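Local coordinates for cyclin-dependent kinase inhibitor 3 (Homo sapiens, PDB 1FPZ), which removes phosphate from phosphotyrosine and from phosphoserine or phosphothreonine in proteins, dephosphorylating the activation-loop threonine of CDK2 in a cyclin-dependent manner, at residues T136-Y141 with G145-V150; S163-Q166 with L171-L174; Q73-F78 with D94-C99; V150-L155 with E165-S170. The protein carries 1 engineered substitution. All blocks are in the same frame, centred on the assembly; numbering follows the deposited sequence.

Contact 1. Residues T136-Y141 with G145-V150. Engineered in segment 136-141: Ser140 (natural residue Cys). With SO4 (sulfate ion), chain G.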
# COMPACT_ATOMS: atom_id res chain seq x y z
N THR A 136 10.32 2.24 -2.07
CA THR A 136 8.90 2.52 -1.96
C THR A 136 8.14 1.88 -0.79
O THR A 136 8.29 0.70 -0.49
CB THR A 136 8.23 2.11 -3.26
OG1 THR A 136 8.86 2.80 -4.33
CG2 THR A 136 6.75 2.42 -3.25
N LEU A 137 7.27 2.67 -0.17
CA LEU A 137 6.46 2.25 0.97
C LEU A 137 4.96 2.54 0.74
O LEU A 137 4.60 3.60 0.22
CB LEU A 137 6.93 3.01 2.19
CG LEU A 137 5.89 3.37 3.23
CD1 LEU A 137 5.57 2.14 4.05
CD2 LEU A 137 6.43 4.53 4.09
N ILE A 138 4.07 1.61 1.15
CA ILE A 138 2.63 1.83 0.98
C ILE A 138 1.89 1.61 2.29
O ILE A 138 2.27 0.76 3.08
CB ILE A 138 2.02 0.93 -0.14
CG1 ILE A 138 1.69 -0.47 0.39
CG2 ILE A 138 3.03 0.78 -1.27
CD1 ILE A 138 1.26 -1.43 -0.68
N HIS A 139 0.84 2.37 2.53
CA HIS A 139 0.10 2.19 3.76
C HIS A 139 -1.35 2.63 3.68
O HIS A 139 -1.73 3.48 2.89
CB HIS A 139 0.77 2.95 4.91
CG HIS A 139 0.28 4.37 5.07
ND1 HIS A 139 -1.03 4.67 5.36
CD2 HIS A 139 0.95 5.55 5.05
CE1 HIS A 139 -1.16 5.98 5.51
NE2 HIS A 139 0.03 6.53 5.32
N SER A 140 -2.14 2.03 4.54
CA SER A 140 -3.55 2.29 4.69
C SER A 140 -3.72 2.78 6.13
O SER A 140 -2.94 3.60 6.62
CB SER A 140 -4.31 0.98 4.52
OG SER A 140 -4.91 0.93 3.26
N TYR A 141 -4.74 2.27 6.80
CA TYR A 141 -4.97 2.62 8.19
C TYR A 141 -4.17 1.61 9.03
O TYR A 141 -3.30 1.99 9.81
CB TYR A 141 -6.47 2.52 8.51
CG TYR A 141 -6.77 2.78 9.98
CD1 TYR A 141 -7.81 2.12 10.62
CD2 TYR A 141 -5.94 3.62 10.74
CE1 TYR A 141 -8.03 2.27 11.99
CE2 TYR A 141 -6.14 3.78 12.11
CZ TYR A 141 -7.19 3.10 12.73
OH TYR A 141 -7.34 3.22 14.09
N GLY A 145 -5.28 -5.15 4.23
CA GLY A 145 -6.52 -5.23 3.49
C GLY A 145 -6.44 -4.39 2.25
O GLY A 145 -6.28 -4.92 1.15
N ARG A 146 -6.58 -3.09 2.43
CA ARG A 146 -6.49 -2.21 1.29
C ARG A 146 -5.05 -2.29 0.79
O ARG A 146 -4.83 -2.46 -0.40
CB ARG A 146 -6.89 -0.79 1.70
CG ARG A 146 -8.42 -0.62 1.86
CD ARG A 146 -8.85 0.82 2.22
NE ARG A 146 -8.54 1.15 3.61
CZ ARG A 146 -8.81 2.31 4.18
NH1 ARG A 146 -9.41 3.28 3.47
NH2 ARG A 146 -8.49 2.51 5.45
N SER A 147 -4.08 -2.22 1.70
CA SER A 147 -2.68 -2.29 1.29
C SER A 147 -2.29 -3.64 0.71
O SER A 147 -1.56 -3.70 -0.28
CB SER A 147 -1.74 -1.97 2.45
OG SER A 147 -1.79 -0.60 2.75
N CYS A 148 -2.79 -4.72 1.32
CA CYS A 148 -2.47 -6.06 0.82
C CYS A 148 -3.17 -6.30 -0.49
O CYS A 148 -2.67 -7.04 -1.35
CB CYS A 148 -2.92 -7.11 1.82
SG CYS A 148 -2.22 -6.79 3.40
N LEU A 149 -4.32 -5.66 -0.66
CA LEU A 149 -5.08 -5.79 -1.90
C LEU A 149 -4.24 -5.24 -3.05
O LEU A 149 -4.08 -5.89 -4.09
CB LEU A 149 -6.40 -5.01 -1.79
CG LEU A 149 -7.38 -4.98 -2.95
CD1 LEU A 149 -8.25 -6.21 -2.94
CD2 LEU A 149 -8.26 -3.76 -2.81
N VAL A 150 -3.69 -4.04 -2.86
CA VAL A 150 -2.86 -3.41 -3.88
C VAL A 150 -1.58 -4.22 -4.08
O VAL A 150 -1.18 -4.46 -5.20
CB VAL A 150 -2.51 -1.95 -3.48
CG1 VAL A 150 -1.51 -1.36 -4.45
CG2 VAL A 150 -3.77 -1.09 -3.46
S SO4 G . -7.32 -1.72 5.58
O1 SO4 G . -8.12 -0.92 4.68
O2 SO4 G . -8.17 -2.84 6.01
O3 SO4 G . -6.84 -0.88 6.71
O4 SO4 G . -6.19 -2.33 4.87
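Ser140 lies against Arg146 and Ser147 where strand 136-139 runs out and helix 146-158 starts, the two ends of the phosphate-binding P-loop of the protein-tyrosine phosphatases. Ser140 is an engineered replacement for cysteine, the residue predicted to form the phosphocysteine intermediate, and a sulfate ion, probably from the crystallisation liquor, occupies the loop, consistent with the place of a substrate phosphate. Gly145 N, at the N-cap, lies 3.0 Å from SO4 O4, while its N-H makes a weak bond to Cys148 SG; a side chain here would run into the ion and into the preceding carbonyl. Arg146 binds the anion, its backbone N donating to SO4 O4 at 2.6 Å. A bend at chi3 (-74°) brings NE round to SO4 O1, where it is modelled as donating, but that oxygen is placed too close to its neighbours and the bond is doubtful. The same arginine lays its CB 3.1 Å from Ser140 OG and its NH2 beside Tyr141 CB, while NH1 is anchored by a salt bridge to Glu83 and by the carbonyl of Ile108. Next, Ser147 tucks OG under the strand end, beside Ser140 CB and 3.2 Å from Ser140 N, at too poor an angle for a bond. Ile138 CD1 rests against Ser147 O at 3.6 Å. His139 ND1 donates to Ser140 O at 2.5 Å, a bent bond with the oxygen tilted from the imidazole plane, which probably helps hold the turn after the strand. Strand 136-139 runs between strands 42-46 and 74-77, Ser147 rests on Leu45, and Val150 carries the helix onto helix 116-131.

Contact 2. Residues S163-Q166 with L171-L174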
# COMPACT_ATOMS: atom_id res chain seq x y z
N SER A 163 -1.28 -17.22 -9.27
CA SER A 163 -2.72 -17.26 -9.07
C SER A 163 -3.15 -16.25 -8.01
O SER A 163 -2.36 -15.83 -7.17
CB SER A 163 -3.13 -18.65 -8.61
OG SER A 163 -2.59 -18.91 -7.33
N PRO A 164 -4.44 -15.87 -8.03
CA PRO A 164 -4.95 -14.91 -7.05
C PRO A 164 -4.74 -15.53 -5.68
O PRO A 164 -4.35 -14.86 -4.72
CB PRO A 164 -6.43 -14.81 -7.42
CG PRO A 164 -6.46 -15.16 -8.89
CD PRO A 164 -5.51 -16.32 -8.94
N GLU A 165 -4.98 -16.83 -5.61
CA GLU A 165 -4.82 -17.54 -4.36
C GLU A 165 -3.39 -17.50 -3.88
O GLU A 165 -3.13 -17.37 -2.69
CB GLU A 165 -5.30 -18.98 -4.52
CG GLU A 165 -6.80 -19.05 -4.77
CD GLU A 165 -7.60 -18.44 -3.63
OE1 GLU A 165 -8.82 -18.26 -3.80
OE2 GLU A 165 -7.02 -18.14 -2.56
N GLN A 166 -2.45 -17.60 -4.82
CA GLN A 166 -1.03 -17.55 -4.47
C GLN A 166 -0.59 -16.16 -4.01
O GLN A 166 0.19 -16.02 -3.06
CB GLN A 166 -0.17 -17.99 -5.65
CG GLN A 166 -0.11 -19.49 -5.84
CD GLN A 166 1.01 -19.91 -6.75
OE1 GLN A 166 1.03 -19.55 -7.92
NE2 GLN A 166 1.96 -20.68 -6.21
N LEU A 171 0.90 -12.46 0.70
CA LEU A 171 0.63 -11.34 1.60
C LEU A 171 0.20 -11.84 2.97
O LEU A 171 0.53 -11.22 4.00
CB LEU A 171 -0.44 -10.41 1.00
CG LEU A 171 0.03 -9.30 0.04
CD1 LEU A 171 0.97 -8.39 0.78
CD2 LEU A 171 0.71 -9.88 -1.19
N ARG A 172 -0.52 -12.95 2.99
CA ARG A 172 -0.97 -13.57 4.23
C ARG A 172 0.28 -13.90 5.05
O ARG A 172 0.32 -13.71 6.26
CB ARG A 172 -1.79 -14.84 3.91
CG ARG A 172 -3.12 -14.63 3.13
CD ARG A 172 -3.79 -15.97 2.72
NE ARG A 172 -5.13 -15.85 2.12
CZ ARG A 172 -5.82 -16.85 1.58
NH1 ARG A 172 -5.32 -18.09 1.53
NH2 ARG A 172 -7.01 -16.63 1.05
N ASP A 173 1.31 -14.37 4.35
CA ASP A 173 2.58 -14.74 4.96
C ASP A 173 3.33 -13.53 5.47
O ASP A 173 4.21 -13.65 6.31
CB ASP A 173 3.46 -15.49 3.95
CG ASP A 173 2.83 -16.81 3.48
OD1 ASP A 173 3.49 -17.52 2.67
OD2 ASP A 173 1.70 -17.13 3.90
N LEU A 174 2.97 -12.36 4.95
CA LEU A 174 3.60 -11.11 5.34
C LEU A 174 2.82 -10.35 6.41
O LEU A 174 3.41 -9.79 7.33
CB LEU A 174 3.76 -10.20 4.12
CG LEU A 174 4.81 -9.07 4.10
CD1 LEU A 174 4.12 -7.74 3.89
CD2 LEU A 174 5.66 -9.07 5.37
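Arg172 NH2 is the shared polar atom here: it is hydrogen-bonded to Tyr186 OH and also has Glu165 OE2 3.9 Å away, a long salt bridge. The pair is an i to i+7 contact along a single helix, 164-175, so the two residues are separated by about two turns on one surface strip. The attraction is probably electrostatic only, because OE2 stands off to one side of the flat guanidinium, where none of its N-H bonds is aimed; the carboxylate and guanidinium planes stand 55° apart. The torsions explain how they meet. Arg172 is stretched out from CG to NE and, with CG anti to its carbonyl carbon, runs back toward the start of the helix. Glu165 leaves the backbone heading away from Arg172 but folds over at chi2 (-59°), which returns its carboxylate to the arginine. Both charges have other company: Arg172 NH1 makes a salt bridge with Asp169 OD1, and Glu165 OE1 takes a weak hydrogen bond from His190. Since both side chains also touch a crystal neighbour, their exact poses may owe something to the lattice. On the buried side of the same helix, Leu171 packs on Cys148, Ala151, Ala152 and Leu155 of helix 146-158. Glu165, in the first turn, is probably also favoured by the partial positive charge of the helix N-terminus. The helix start is capped by Ser163, just before Pro164, which offers its hydroxyl back to the chain: Gln166 N donates to Ser163 OG at 2.8 Å, with an N-H...O angle of 144°.

Contact 3. Residues Q73-F78 with D94-C99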
# COMPACT_ATOMS: atom_id res chain seq x y z
N GLN A 73 11.65 6.85 -0.44
CA GLN A 73 11.63 7.88 -1.47
C GLN A 73 10.22 8.21 -1.97
O GLN A 73 9.91 9.36 -2.26
CB GLN A 73 12.48 7.43 -2.65
CG GLN A 73 13.75 6.74 -2.25
CD GLN A 73 14.82 6.90 -3.29
OE1 GLN A 73 15.48 7.93 -3.34
NE2 GLN A 73 14.98 5.89 -4.14
N ASP A 74 9.39 7.19 -2.07
CA ASP A 74 8.01 7.35 -2.51
C ASP A 74 7.07 6.63 -1.56
O ASP A 74 7.35 5.50 -1.18
CB ASP A 74 7.85 6.75 -3.91
CG ASP A 74 8.57 7.54 -4.98
OD1 ASP A 74 9.81 7.64 -4.92
OD2 ASP A 74 7.88 8.06 -5.88
N ILE A 75 5.96 7.28 -1.17
CA ILE A 75 4.95 6.68 -0.27
C ILE A 75 3.54 6.70 -0.89
O ILE A 75 3.11 7.73 -1.37
CB ILE A 75 4.86 7.44 1.07
CG1 ILE A 75 6.19 7.39 1.80
CG2 ILE A 75 3.79 6.81 1.97
CD1 ILE A 75 6.22 8.25 3.00
N PHE A 76 2.83 5.56 -0.89
CA PHE A 76 1.48 5.49 -1.43
C PHE A 76 0.49 5.41 -0.27
O PHE A 76 0.61 4.54 0.60
CB PHE A 76 1.27 4.27 -2.34
CG PHE A 76 2.03 4.33 -3.64
CD1 PHE A 76 3.43 4.32 -3.66
CD2 PHE A 76 1.35 4.37 -4.85
CE1 PHE A 76 4.13 4.35 -4.88
CE2 PHE A 76 2.03 4.40 -6.07
CZ PHE A 76 3.42 4.38 -6.08
N VAL A 77 -0.48 6.31 -0.28
CA VAL A 77 -1.46 6.39 0.79
C VAL A 77 -2.86 6.06 0.31
O VAL A 77 -3.35 6.70 -0.62
CB VAL A 77 -1.48 7.80 1.38
CG1 VAL A 77 -2.55 7.90 2.47
CG2 VAL A 77 -0.10 8.14 1.92
N PHE A 78 -3.49 5.06 0.92
CA PHE A 78 -4.83 4.70 0.51
C PHE A 78 -5.90 5.12 1.50
O PHE A 78 -7.04 4.73 1.36
CB PHE A 78 -4.96 3.20 0.21
CG PHE A 78 -3.86 2.66 -0.68
CD1 PHE A 78 -2.82 1.89 -0.13
CD2 PHE A 78 -3.90 2.84 -2.04
CE1 PHE A 78 -1.83 1.31 -0.94
CE2 PHE A 78 -2.92 2.26 -2.87
CZ PHE A 78 -1.89 1.48 -2.30
N ASP A 94 0.96 16.67 3.33
CA ASP A 94 1.77 17.89 3.40
C ASP A 94 3.15 17.55 3.97
O ASP A 94 4.19 17.82 3.36
CB ASP A 94 1.15 18.92 4.36
CG ASP A 94 -0.25 19.38 3.98
OD1 ASP A 94 -0.73 20.34 4.63
OD2 ASP A 94 -0.89 18.79 3.06
N LEU A 95 3.13 17.01 5.18
CA LEU A 95 4.35 16.65 5.88
C LEU A 95 5.32 15.78 5.11
O LEU A 95 6.52 16.02 5.14
CB LEU A 95 4.03 15.97 7.21
CG LEU A 95 3.47 16.90 8.28
CD1 LEU A 95 3.47 16.21 9.64
CD2 LEU A 95 4.31 18.17 8.35
N TYR A 96 4.80 14.77 4.41
CA TYR A 96 5.64 13.87 3.63
C TYR A 96 6.41 14.62 2.56
O TYR A 96 7.59 14.36 2.33
CB TYR A 96 4.80 12.80 2.90
CG TYR A 96 4.19 11.69 3.72
CD1 TYR A 96 3.41 10.71 3.11
CD2 TYR A 96 4.39 11.61 5.09
CE1 TYR A 96 2.87 9.66 3.84
CE2 TYR A 96 3.85 10.58 5.83
CZ TYR A 96 3.09 9.60 5.20
OH TYR A 96 2.57 8.57 5.92
N GLN A 97 5.72 15.51 1.87
CA GLN A 97 6.35 16.26 0.80
C GLN A 97 7.31 17.31 1.35
O GLN A 97 8.34 17.60 0.75
CB GLN A 97 5.27 16.88 -0.07
CG GLN A 97 4.33 15.83 -0.68
CD GLN A 97 3.15 16.45 -1.37
OE1 GLN A 97 2.06 16.51 -0.82
NE2 GLN A 97 3.37 16.94 -2.57
N GLN A 98 6.99 17.85 2.51
CA GLN A 98 7.86 18.84 3.13
C GLN A 98 9.19 18.18 3.43
O GLN A 98 10.23 18.84 3.47
CB GLN A 98 7.28 19.33 4.45
CG GLN A 98 5.96 20.05 4.32
CD GLN A 98 5.56 20.68 5.63
OE1 GLN A 98 6.40 21.26 6.31
NE2 GLN A 98 4.29 20.56 5.99
N CYS A 99 9.15 16.86 3.63
CA CYS A 99 10.35 16.08 3.94
C CYS A 99 11.04 15.52 2.71
O CYS A 99 11.94 14.70 2.82
CB CYS A 99 10.01 14.92 4.86
SG CYS A 99 10.79 15.03 6.44
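This is a buried apolar contact of strand on helix, in which one aromatic ring, Tyr96 of helix 92-98, is laid against two aliphatic side chains, Ile75 and Val77, on one side of the sheet, from strand 74-77. Ile75 does most of the touching and comes at the ring from above. Its CD1 stands 3.8 Å from the Tyr96 ring centroid, 16° off the normal, a CH-pi contact over the face. That reach follows from its torsions: CG1 anti to the carbonyl carbon (chi1 -61°) and an extended chi2 carry CD1 out over the ring, while CG2 stays behind at 3.5 Å from Tyr96 CE1. Val77, two residues on, arrives at the ring edge instead, with CG2 3.8 Å from Tyr96 CE1. The helix belongs to the beta-alpha-beta crossover that joins parallel strands 74-77 and 102-105, and Tyr96 also packs on Thr103 of the second strand and on Pro49. At the far end of the ring, Tyr96 OH makes a weak hydrogen bond with His139 NE2, next to the active-site position. With an alanine in place of Tyr96, Ile75 CD1 would probably lose the ring face it rests on, and His139 would be left without this hydroxyl mate. Val77 in turn touches His139, and its side chain is about 7 Å from that of Ser140.

Contact 4. Residues V150-L155 with E165-S170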
# COMPACT_ATOMS: atom_id res chain seq x y z
N VAL A 150 -3.69 -4.04 -2.86
CA VAL A 150 -2.86 -3.41 -3.88
C VAL A 150 -1.58 -4.22 -4.08
O VAL A 150 -1.18 -4.46 -5.20
CB VAL A 150 -2.51 -1.95 -3.48
CG1 VAL A 150 -1.51 -1.36 -4.45
CG2 VAL A 150 -3.77 -1.09 -3.46
N ALA A 151 -0.95 -4.64 -3.00
CA ALA A 151 0.28 -5.43 -3.10
C ALA A 151 0.00 -6.70 -3.88
O ALA A 151 0.73 -7.04 -4.79
CB ALA A 151 0.78 -5.78 -1.71
N ALA A 152 -1.07 -7.41 -3.50
CA ALA A 152 -1.41 -8.66 -4.17
C ALA A 152 -1.81 -8.40 -5.62
O ALA A 152 -1.57 -9.23 -6.50
CB ALA A 152 -2.52 -9.33 -3.43
N CYS A 153 -2.41 -7.25 -5.88
CA CYS A 153 -2.75 -6.90 -7.25
C CYS A 153 -1.47 -6.71 -8.07
O CYS A 153 -1.40 -7.12 -9.22
CB CYS A 153 -3.57 -5.61 -7.27
SG CYS A 153 -5.31 -5.86 -7.40
N LEU A 154 -0.46 -6.08 -7.46
CA LEU A 154 0.82 -5.82 -8.14
C LEU A 154 1.51 -7.14 -8.51
O LEU A 154 2.15 -7.23 -9.55
CB LEU A 154 1.75 -4.97 -7.24
CG LEU A 154 3.18 -4.67 -7.79
CD1 LEU A 154 3.12 -3.55 -8.82
CD2 LEU A 154 4.13 -4.23 -6.67
N LEU A 155 1.37 -8.17 -7.67
CA LEU A 155 1.98 -9.47 -7.98
C LEU A 155 1.29 -10.04 -9.22
O LEU A 155 1.97 -10.49 -10.14
CB LEU A 155 1.86 -10.44 -6.80
CG LEU A 155 2.68 -10.00 -5.58
CD1 LEU A 155 2.51 -11.00 -4.46
CD2 LEU A 155 4.17 -9.89 -5.98
N GLU A 165 -4.98 -16.83 -5.61
CA GLU A 165 -4.82 -17.54 -4.36
C GLU A 165 -3.39 -17.50 -3.88
O GLU A 165 -3.13 -17.37 -2.69
CB GLU A 165 -5.30 -18.98 -4.52
CG GLU A 165 -6.80 -19.05 -4.77
CD GLU A 165 -7.60 -18.44 -3.63
OE1 GLU A 165 -8.82 -18.26 -3.80
OE2 GLU A 165 -7.02 -18.14 -2.56
N GLN A 166 -2.45 -17.60 -4.82
CA GLN A 166 -1.03 -17.55 -4.47
C GLN A 166 -0.59 -16.16 -4.01
O GLN A 166 0.19 -16.02 -3.06
CB GLN A 166 -0.17 -17.99 -5.65
CG GLN A 166 -0.11 -19.49 -5.84
CD GLN A 166 1.01 -19.91 -6.75
OE1 GLN A 166 1.03 -19.55 -7.92
NE2 GLN A 166 1.96 -20.68 -6.21
N ALA A 167 -1.09 -15.13 -4.68
CA ALA A 167 -0.73 -13.76 -4.33
C ALA A 167 -1.27 -13.44 -2.97
O ALA A 167 -0.67 -12.71 -2.19
CB ALA A 167 -1.27 -12.79 -5.35
N ILE A 168 -2.44 -13.99 -2.68
CA ILE A 168 -3.06 -13.77 -1.40
C ILE A 168 -2.20 -14.47 -0.35
O ILE A 168 -1.90 -13.89 0.69
CB ILE A 168 -4.52 -14.29 -1.46
CG1 ILE A 168 -5.26 -13.50 -2.56
CG2 ILE A 168 -5.22 -14.11 -0.13
CD1 ILE A 168 -6.55 -14.13 -3.02
N ASP A 169 -1.75 -15.68 -0.65
CA ASP A 169 -0.92 -16.43 0.29
C ASP A 169 0.36 -15.67 0.63
O ASP A 169 0.79 -15.62 1.78
CB ASP A 169 -0.57 -17.80 -0.30
CG ASP A 169 -1.81 -18.66 -0.58
OD1 ASP A 169 -2.80 -18.52 0.17
OD2 ASP A 169 -1.78 -19.49 -1.52
N SER A 170 0.99 -15.08 -0.38
CA SER A 170 2.22 -14.34 -0.13
C SER A 170 2.01 -13.18 0.83
O SER A 170 2.85 -12.93 1.69
CB SER A 170 2.80 -13.80 -1.44
OG SER A 170 3.04 -14.83 -2.38
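Ala152 and Ala167 meet CB to CB at 4.1 Å, at the heart of the crossing between helices 146-158 and 164-175, which follow one another in the chain. The axes of their short segments pass 8.9 Å apart, with 132° between their N-to-C directions, so the second helix slants back across the first. The apolar contacts come first. Ala167 CB sits between Ala152 and Leu155, one turn apart, and lies 4.2 Å from Leu155 CB. One turn further along the second helix, Ser170 CB faces Leu155 CD1 at 4.1 Å, so it is the methylene and not the hydroxyl that meets the leucine. Methyl groups also lie against backbone: Ala167 CB is 3.8 Å from Ala152 O, and Ala152 CB comes 4.0 Å from Ala167 O. Polar bonding stays within the second helix. Ser170 OG, with chi1 -56°, turns back and donates to Gln166 O at 3.2 Å; Ser170 N bonds the same carbonyl, the backbone N-H and the hydroxyl approaching it from its two sides. Around the crossing, Leu189 of helix 183-189 packs on Ala152. Small side chains at the centre let the backbones come close, with Ala152 CA and Ala167 CA 5.1 Å apart; the helices are joined by shape and apolar burial, while the one hydroxyl at the seam is satisfied inside its own helix.

Overall arrangement
Contacts 1, 3 and 4 are buried, while contact 2 lies on the surface. Contacts 1 and 3 share the central sheet through neighbouring strands 136-139 and 74-77, whose backbones bond at Leu137 with Phe76; contact 1 is packed between polar residues that gather round an anion, contact 3 is aromatic on aliphatic. Contact 4 takes over helix 146-158 from contact 1 at Val150, which also touches Phe78, and is held across its seam by apolar and van der Waals contact. Contacts 2 and 4 use different sides of helix 164-175, charged outside and alanine-lined inside, with Leu171 packing inward between them. Contacts 2 and 3 lie farthest apart, their centres about 27 Å from each other.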